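Local atomic coordinates of glycerol dehydrogenase (PDB entry 6CSJ), a protein that probably catalyses the NAD-dependent oxidation of glycerol and, in this double mutant, has acquired a D-lactate dehydrogenase activity. Residues A174-F177 against E178-T182; D37-V40 against T41-G45; E78-S82 against E83-V87. The protein carries 2 engineered substitutions. All coordinates share one frame; numbering follows the deposited sequence.

Contact 1. Residues A174-F177 against E178-T182; sequences ATYF and EARAT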
loop_
_atom_site.group_PDB
_atom_site.type_symbol
_atom_site.label_atom_id
_atom_site.label_comp_id
_atom_site.label_asym_id
_atom_site.label_seq_id
_atom_site.Cartn_x
_atom_site.Cartn_y
_atom_site.Cartn_z
ATOM N N ALA A 174 -7.226 4.943 -5.967
ATOM C CA ALA A 174 -7.375 4.031 -7.094
ATOM C C ALA A 174 -8.308 2.859 -6.836
ATOM O O ALA A 174 -8.874 2.315 -7.785
ATOM C CB ALA A 174 -6.016 3.490 -7.506
ATOM N N THR A 175 -8.478 2.473 -5.571
ATOM C CA THR A 175 -9.065 1.172 -5.237
ATOM C C THR A 175 -10.450 0.915 -5.813
ATOM O O THR A 175 -10.673 -0.144 -6.395
ATOM C CB THR A 175 -9.112 0.943 -3.715
ATOM O OG1 THR A 175 -7.810 1.162 -3.151
ATOM C CG2 THR A 175 -9.589 -0.486 -3.399
ATOM N N TYR A 176 -11.375 1.862 -5.648
ATOM C CA TYR A 176 -12.736 1.693 -6.171
ATOM C C TYR A 176 -12.772 1.580 -7.701
ATOM O O TYR A 176 -13.474 0.724 -8.245
ATOM C CB TYR A 176 -13.656 2.838 -5.729
ATOM C CG TYR A 176 -15.055 2.719 -6.315
ATOM C CD1 TYR A 176 -15.828 1.578 -6.084
ATOM C CD2 TYR A 176 -15.593 3.725 -7.126
ATOM C CE1 TYR A 176 -17.094 1.453 -6.620
ATOM C CE2 TYR A 176 -16.867 3.603 -7.668
ATOM C CZ TYR A 176 -17.607 2.465 -7.406
ATOM O OH TYR A 176 -18.864 2.331 -7.938
ATOM N N PHE A 177 -12.014 2.439 -8.381
ATOM C CA PHE A 177 -12.041 2.496 -9.835
ATOM C C PHE A 177 -11.466 1.224 -10.464
ATOM O O PHE A 177 -12.013 0.704 -11.460
ATOM C CB PHE A 177 -11.314 3.751 -10.330
ATOM C CG PHE A 177 -11.915 5.029 -9.819
ATOM C CD1 PHE A 177 -13.210 5.404 -10.192
ATOM C CD2 PHE A 177 -11.216 5.840 -8.930
ATOM C CE1 PHE A 177 -13.794 6.572 -9.696
ATOM C CE2 PHE A 177 -11.791 7.016 -8.446
ATOM C CZ PHE A 177 -13.075 7.390 -8.843
ATOM N N GLU A 178 -10.387 0.716 -9.863
ATOM C CA GLU A 178 -9.744 -0.521 -10.312
ATOM C C GLU A 178 -10.614 -1.735 -10.042
ATOM O O GLU A 178 -10.732 -2.614 -10.902
ATOM C CB GLU A 178 -8.359 -0.685 -9.677
ATOM C CG GLU A 178 -7.394 0.413 -10.107
ATOM C CD GLU A 178 -5.938 0.086 -9.848
ATOM O OE1 GLU A 178 -5.504 0.058 -8.670
ATOM O OE2 GLU A 178 -5.221 -0.124 -10.848
ATOM N N ALA A 179 -11.235 -1.771 -8.862
ATOM C CA ALA A 179 -12.159 -2.857 -8.490
ATOM C C ALA A 179 -13.431 -2.841 -9.331
ATOM O O ALA A 179 -13.907 -3.896 -9.762
ATOM C CB ALA A 179 -12.499 -2.784 -7.011
ATOM N N ARG A 180 -13.988 -1.646 -9.552
ATOM C CA ARG A 180 -15.162 -1.465 -10.428
ATOM C C ARG A 180 -14.876 -2.000 -11.825
ATOM O O ARG A 180 -15.678 -2.748 -12.380
ATOM C CB ARG A 180 -15.556 0.011 -10.515
ATOM C CG ARG A 180 -16.841 0.284 -11.292
ATOM C CD ARG A 180 -17.273 1.749 -11.194
ATOM N NE ARG A 180 -16.351 2.633 -11.903
ATOM C CZ ARG A 180 -16.469 3.966 -11.972
ATOM N NH1 ARG A 180 -17.459 4.594 -11.354
ATOM N NH2 ARG A 180 -15.581 4.686 -12.651
ATOM N N ALA A 181 -13.730 -1.612 -12.377
ATOM C CA ALA A 181 -13.317 -2.072 -13.705
ATOM C C ALA A 181 -13.220 -3.599 -13.791
ATOM O O ALA A 181 -13.766 -4.210 -14.712
ATOM C CB ALA A 181 -11.990 -1.429 -14.087
ATOM N N THR A 182 -12.531 -4.194 -12.819
ATOM C CA THR A 182 -12.345 -5.638 -12.747
ATOM C C THR A 182 -13.672 -6.393 -12.628
ATOM O O THR A 182 -13.882 -7.395 -13.316
ATOM C CB THR A 182 -11.420 -6.026 -11.580
ATOM O OG1 THR A 182 -10.130 -5.415 -11.745
ATOM C CG2 THR A 182 -11.253 -7.541 -11.500
HETATM O O HOH W 1 -13.850 2.054 -13.110
#

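Contact 2. Residues D37-V40 against T41-G45; sequences DDFV and TGLVG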
loop_
_atom_site.group_PDB
_atom_site.type_symbol
_atom_site.label_atom_id
_atom_site.label_comp_id
_atom_site.label_asym_id
_atom_site.label_seq_id
_atom_site.Cartn_x
_atom_site.Cartn_y
_atom_site.Cartn_z
ATOM N N ASP A 37 14.178 -2.166 11.938
ATOM C CA ASP A 37 15.449 -1.540 11.567
ATOM C C ASP A 37 15.997 -0.637 12.683
ATOM O O ASP A 37 15.369 -0.493 13.739
ATOM C CB ASP A 37 15.339 -0.800 10.210
ATOM C CG ASP A 37 14.458 0.443 10.248
ATOM O OD1 ASP A 37 14.117 0.958 11.327
ATOM O OD2 ASP A 37 14.141 0.939 9.165
ATOM N N ASP A 38 17.163 -0.040 12.441
ATOM C CA ASP A 38 17.819 0.840 13.406
ATOM C C ASP A 38 16.909 1.980 13.890
ATOM O O ASP A 38 16.669 2.133 15.087
ATOM C CB ASP A 38 19.120 1.415 12.815
ATOM C CG ASP A 38 19.970 2.113 13.859
ATOM O OD1 ASP A 38 20.389 1.432 14.823
ATOM O OD2 ASP A 38 20.210 3.334 13.717
ATOM N N PHE A 39 16.394 2.758 12.950
ATOM C CA PHE A 39 15.541 3.908 13.269
ATOM C C PHE A 39 14.292 3.527 14.076
ATOM O O PHE A 39 13.990 4.162 15.089
ATOM C CB PHE A 39 15.136 4.643 11.987
ATOM C CG PHE A 39 14.262 5.835 12.232
ATOM C CD1 PHE A 39 14.821 7.051 12.628
ATOM C CD2 PHE A 39 12.873 5.744 12.099
ATOM C CE1 PHE A 39 14.017 8.160 12.863
ATOM C CE2 PHE A 39 12.061 6.851 12.338
ATOM C CZ PHE A 39 12.636 8.062 12.722
ATOM N N VAL A 40 13.576 2.493 13.628
ATOM C CA VAL A 40 12.324 2.074 14.282
ATOM C C VAL A 40 12.591 1.444 15.648
ATOM O O VAL A 40 11.788 1.621 16.566
ATOM C CB VAL A 40 11.465 1.135 13.388
ATOM C CG1 VAL A 40 10.230 0.630 14.143
ATOM C CG2 VAL A 40 11.031 1.855 12.112
ATOM N N THR A 41 13.706 0.732 15.792
ATOM C CA THR A 41 14.121 0.195 17.105
ATOM C C THR A 41 14.304 1.326 18.131
ATOM O O THR A 41 13.830 1.209 19.259
ATOM C CB THR A 41 15.406 -0.670 16.995
ATOM O OG1 THR A 41 15.161 -1.777 16.122
ATOM C CG2 THR A 41 15.847 -1.207 18.364
ATOM N N GLY A 42 14.959 2.416 17.728
ATOM C CA GLY A 42 15.080 3.605 18.568
ATOM C C GLY A 42 13.736 4.283 18.822
ATOM O O GLY A 42 13.482 4.767 19.925
ATOM N N LEU A 43 12.875 4.309 17.806
ATOM C CA LEU A 43 11.563 4.958 17.909
ATOM C C LEU A 43 10.605 4.269 18.882
ATOM O O LEU A 43 10.029 4.934 19.733
ATOM C CB LEU A 43 10.893 5.062 16.528
ATOM C CG LEU A 43 9.600 5.890 16.439
ATOM C CD1 LEU A 43 9.867 7.364 16.698
ATOM C CD2 LEU A 43 8.946 5.691 15.078
ATOM N N VAL A 44 10.442 2.955 18.749
ATOM C CA VAL A 44 9.430 2.186 19.510
ATOM C C VAL A 44 9.994 1.117 20.465
ATOM O O VAL A 44 9.219 0.404 21.125
ATOM C CB VAL A 44 8.416 1.495 18.554
ATOM C CG1 VAL A 44 7.868 2.491 17.540
ATOM C CG2 VAL A 44 9.031 0.279 17.859
ATOM N N GLY A 45 11.321 0.992 20.529
ATOM C CA GLY A 45 11.964 -0.074 21.299
ATOM C C GLY A 45 11.575 -0.078 22.756
ATOM O O GLY A 45 11.310 -1.143 23.314
#

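Contact 3. Residues E78-S82 against E83-V87; sequences EMSKS and EEADV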
loop_
_atom_site.group_PDB
_atom_site.type_symbol
_atom_site.label_atom_id
_atom_site.label_comp_id
_atom_site.label_asym_id
_atom_site.label_seq_id
_atom_site.Cartn_x
_atom_site.Cartn_y
_atom_site.Cartn_z
ATOM N N GLU A 78 16.888 -18.192 10.478
ATOM C CA GLU A 78 17.811 -18.991 11.299
ATOM C C GLU A 78 17.829 -18.476 12.734
ATOM O O GLU A 78 17.622 -19.252 13.665
ATOM C CB GLU A 78 19.229 -19.031 10.693
ATOM C CG GLU A 78 19.342 -19.951 9.471
ATOM C CD GLU A 78 19.322 -21.444 9.819
ATOM O OE1 GLU A 78 19.861 -21.841 10.881
ATOM O OE2 GLU A 78 18.781 -22.246 9.017
ATOM N N MET A 79 18.012 -17.168 12.908
ATOM C CA MET A 79 17.920 -16.554 14.240
ATOM C C MET A 79 16.610 -16.888 14.946
ATOM O O MET A 79 16.617 -17.215 16.130
ATOM C CB MET A 79 18.064 -15.036 14.154
ATOM C CG MET A 79 19.445 -14.550 13.791
ATOM S SD MET A 79 19.443 -12.784 13.479
ATOM C CE MET A 79 18.931 -12.166 15.071
ATOM N N SER A 80 15.503 -16.804 14.207
ATOM C CA SER A 80 14.168 -17.127 14.733
ATOM C C SER A 80 14.037 -18.591 15.192
ATOM O O SER A 80 13.498 -18.837 16.270
ATOM C CB SER A 80 13.079 -16.800 13.700
ATOM O OG SER A 80 11.802 -17.187 14.166
ATOM N N LYS A 81 14.503 -19.545 14.380
ATOM C CA LYS A 81 14.550 -20.974 14.783
ATOM C C LYS A 81 15.472 -21.193 15.988
ATOM O O LYS A 81 15.115 -21.903 16.926
ATOM C CB LYS A 81 15.017 -21.885 13.640
ATOM C CG LYS A 81 14.026 -22.079 12.499
ATOM C CD LYS A 81 14.324 -23.363 11.723
ATOM C CE LYS A 81 13.784 -23.330 10.295
ATOM N NZ LYS A 81 14.741 -22.643 9.380
ATOM N N SER A 82 16.647 -20.565 15.943
ATOM C CA SER A 82 17.633 -20.589 17.032
ATOM C C SER A 82 17.082 -20.082 18.388
ATOM O O SER A 82 17.376 -20.661 19.435
ATOM C CB SER A 82 18.884 -19.792 16.609
ATOM O OG SER A 82 19.703 -19.457 17.713
ATOM N N GLU A 83 16.269 -19.024 18.360
ATOM C CA GLU A 83 15.603 -18.500 19.571
ATOM C C GLU A 83 14.293 -19.226 19.905
ATOM O O GLU A 83 13.622 -18.856 20.862
ATOM C CB GLU A 83 15.339 -16.997 19.419
ATOM C CG GLU A 83 16.600 -16.163 19.204
ATOM C CD GLU A 83 16.297 -14.750 18.720
ATOM O OE1 GLU A 83 15.192 -14.240 19.000
ATOM O OE2 GLU A 83 17.165 -14.139 18.062
ATOM N N GLU A 84 13.941 -20.252 19.125
ATOM C CA GLU A 84 12.694 -21.013 19.267
ATOM C C GLU A 84 11.417 -20.161 19.216
ATOM O O GLU A 84 10.447 -20.447 19.915
ATOM C CB GLU A 84 12.737 -21.884 20.523
ATOM C CG GLU A 84 13.877 -22.888 20.521
ATOM C CD GLU A 84 13.941 -23.692 21.806
ATOM O OE1 GLU A 84 12.877 -24.146 22.279
ATOM O OE2 GLU A 84 15.056 -23.902 22.348
ATOM N N ALA A 85 11.417 -19.143 18.358
ATOM C CA ALA A 85 10.253 -18.269 18.183
ATOM C C ALA A 85 9.124 -18.976 17.447
ATOM O O ALA A 85 9.364 -19.664 16.454
ATOM C CB ALA A 85 10.649 -17.006 17.442
ATOM N N ASP A 86 7.903 -18.799 17.944
ATOM C CA ASP A 86 6.681 -19.362 17.318
ATOM C C ASP A 86 5.678 -18.281 16.826
ATOM O O ASP A 86 4.523 -18.590 16.521
ATOM C CB ASP A 86 6.006 -20.349 18.288
ATOM C CG ASP A 86 5.577 -19.694 19.594
ATOM O OD1 ASP A 86 5.871 -18.490 19.809
ATOM O OD2 ASP A 86 4.947 -20.388 20.418
ATOM N N VAL A 87 6.129 -17.025 16.774
ATOM C CA VAL A 87 5.383 -15.930 16.129
ATOM C C VAL A 87 6.372 -14.827 15.737
ATOM O O VAL A 87 7.299 -14.517 16.489
ATOM C CB VAL A 87 4.228 -15.386 17.026
ATOM C CG1 VAL A 87 4.733 -14.924 18.388
ATOM C CG2 VAL A 87 3.474 -14.258 16.337
#

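Contact 1. Residues A174-F177 against E178-T182
Four successive i to i+4 bonds run from Glu178-Ala181 back to Ala174-Phe177, the shortest from Arg180 N to Tyr176 O at 2.8 Å. On this backbone Arg180 folds back beside two aromatic rings, over a face of Tyr176 and at the edge of Phe177. Its CG lies anti to the backbone N (chi1 -174°) and a bend at chi3 (68°) turns the guanidinium toward Phe177. Arg180 NH2 approaches the edge of the Phe177 ring near its plane, 3.5 Å from Phe177 CD1, the ring and guanidinium planes 68° apart, while CD1 lies over a guanidinium face. The Tyr176 ring receives Arg180 CB over one face, and Arg180 CD packs 3.7 Å from Tyr176 OH. A water links the same side chain to the backbone, lying 2.8 Å from Arg180 NE, whose N-H it accepts, and probably donating to Phe177 O. Helix 175-185 belongs to the helical part of this iron-containing alcohol dehydrogenase, packed against helices 197-221, 271-285 and 252-259, with Lys204 in a cation-pi contact with Tyr176 and Tyr207 edge-to-face with Phe177. Beyond the helix, Arg180 NH2 forms salt bridges with Glu292 and Glu286. With a leucine in its place, these two carboxylates would probably be left without their positive mate, and the water without its NE donor. On another flank, Glu178 CG passes 3.3 Å from Ala174 O and Glu178 OE1 reaches 3.7 Å from Ala174 CB, the carboxylate then being held by His254 ND1 and Ala251 N.

Contact 2. Residues D37-V40 against T41-G45
Thr41 meets Asp37 twice at the start of helix 38-51, the crossover helix of a beta-alpha-beta unit between parallel strands 32-36 and 59-63. Asp37 is the N-cap: its OD1 accepts from Val40 N at 2.8 Å, nearly straight at 168°, which satisfies an amide of the first turn. Asp37 O then accepts from Thr41 N and, at 2.7 Å, from Thr41 OG1. With OG1 beside its own backbone N (chi1 -60°), the hydroxyl comes to Asp37 O from above the carbonyl plane, so two donors grip one oxygen. Gly42 continues the helix through its N, bonded to Asp38 O. Leu43 N bonds to Phe39 O, and its side chain passes the Phe39 ring obliquely, Leu43 CD2 lying 4.3 Å from Phe39 CE2, a loose apolar touch on an exposed flank. Val44 lies on the buried side. Its N donates to Val40 O, and its side chain runs alongside that of Val40, with Val44 CG2 3.9 Å from Val40 CG1. Val44 CG2 is squeezed between its own N and C, which brings it to 3.3 Å from Val40 O. Both valines also touch Ile91 of strand 87-92, so this face of the helix packs on the sheet. At Gly45 the amide makes a weak bond, Gly45 N lying 2.8 Å from Thr41 O.

Contact 3. Residues E78-S82 against E83-V87
Met79, Ser80 and Lys81 meet Glu83-Ala85 in a C-terminal helix cap at the protein surface, where helix 70-82 ends and the chain turns toward strand 87-92 of the parallel sheet. The last regular helical bond here is Glu83 N to Met79 O at 2.9 Å. After it Glu84 takes a positive phi of 56°, and two further amides reach back into the final turn: Ala85 N bonds to Ser80 O at 3.0 Å, close to the direction of the carbonyl bond, and Glu84 N to Lys81 O from well above the carbonyl plane. This pair, with the positive phi, defines a Schellman motif. Ala85 CB lies 3.5 Å from Ser80 OG, so the two residues joined by the Ala85 N to Ser80 O bond also touch through their side chains, and both side chains touch Phe33 of strand 32-36. Glu83 lies alongside Met79. Its CG is placed beside its own backbone N (chi1 -60°), a torsion that sets Glu83 CG against the last turn, 3.2 Å from Met79 O, while the extended chain carries Glu83 OE2 to 4.0 Å from Met79 CE. That contact is a methyl group beside a carboxylate oxygen rather than a polar bond. Beyond the turn, both carboxylate oxygens of Asp86 accept backbone N-H groups, OD1 from Lys31 and OD2 from Lys30, and Val87 pairs with Phe33 through backbone hydrogen bonds.

Contact 1 is largely buried, contact 2 partly so and contact 3 lies at the surface. The last two share the parallel-sheet region, their nearest atoms about 11 Å apart, and sit at opposite kinds of helix end: contact 2 at the start of helix 38-51, contact 3 at the end of helix 70-82. Contact 1 lies on the opposite side of the chain's centre from both, among packed helices, its centre 36 Å from that of contact 2 and 40 Å from that of contact 3. The chemistry follows: an arginine, aromatic rings and carboxylates inside the helical part, a side-chain N-cap at one helix start, and backbone amides turned back onto carbonyls at a helix end.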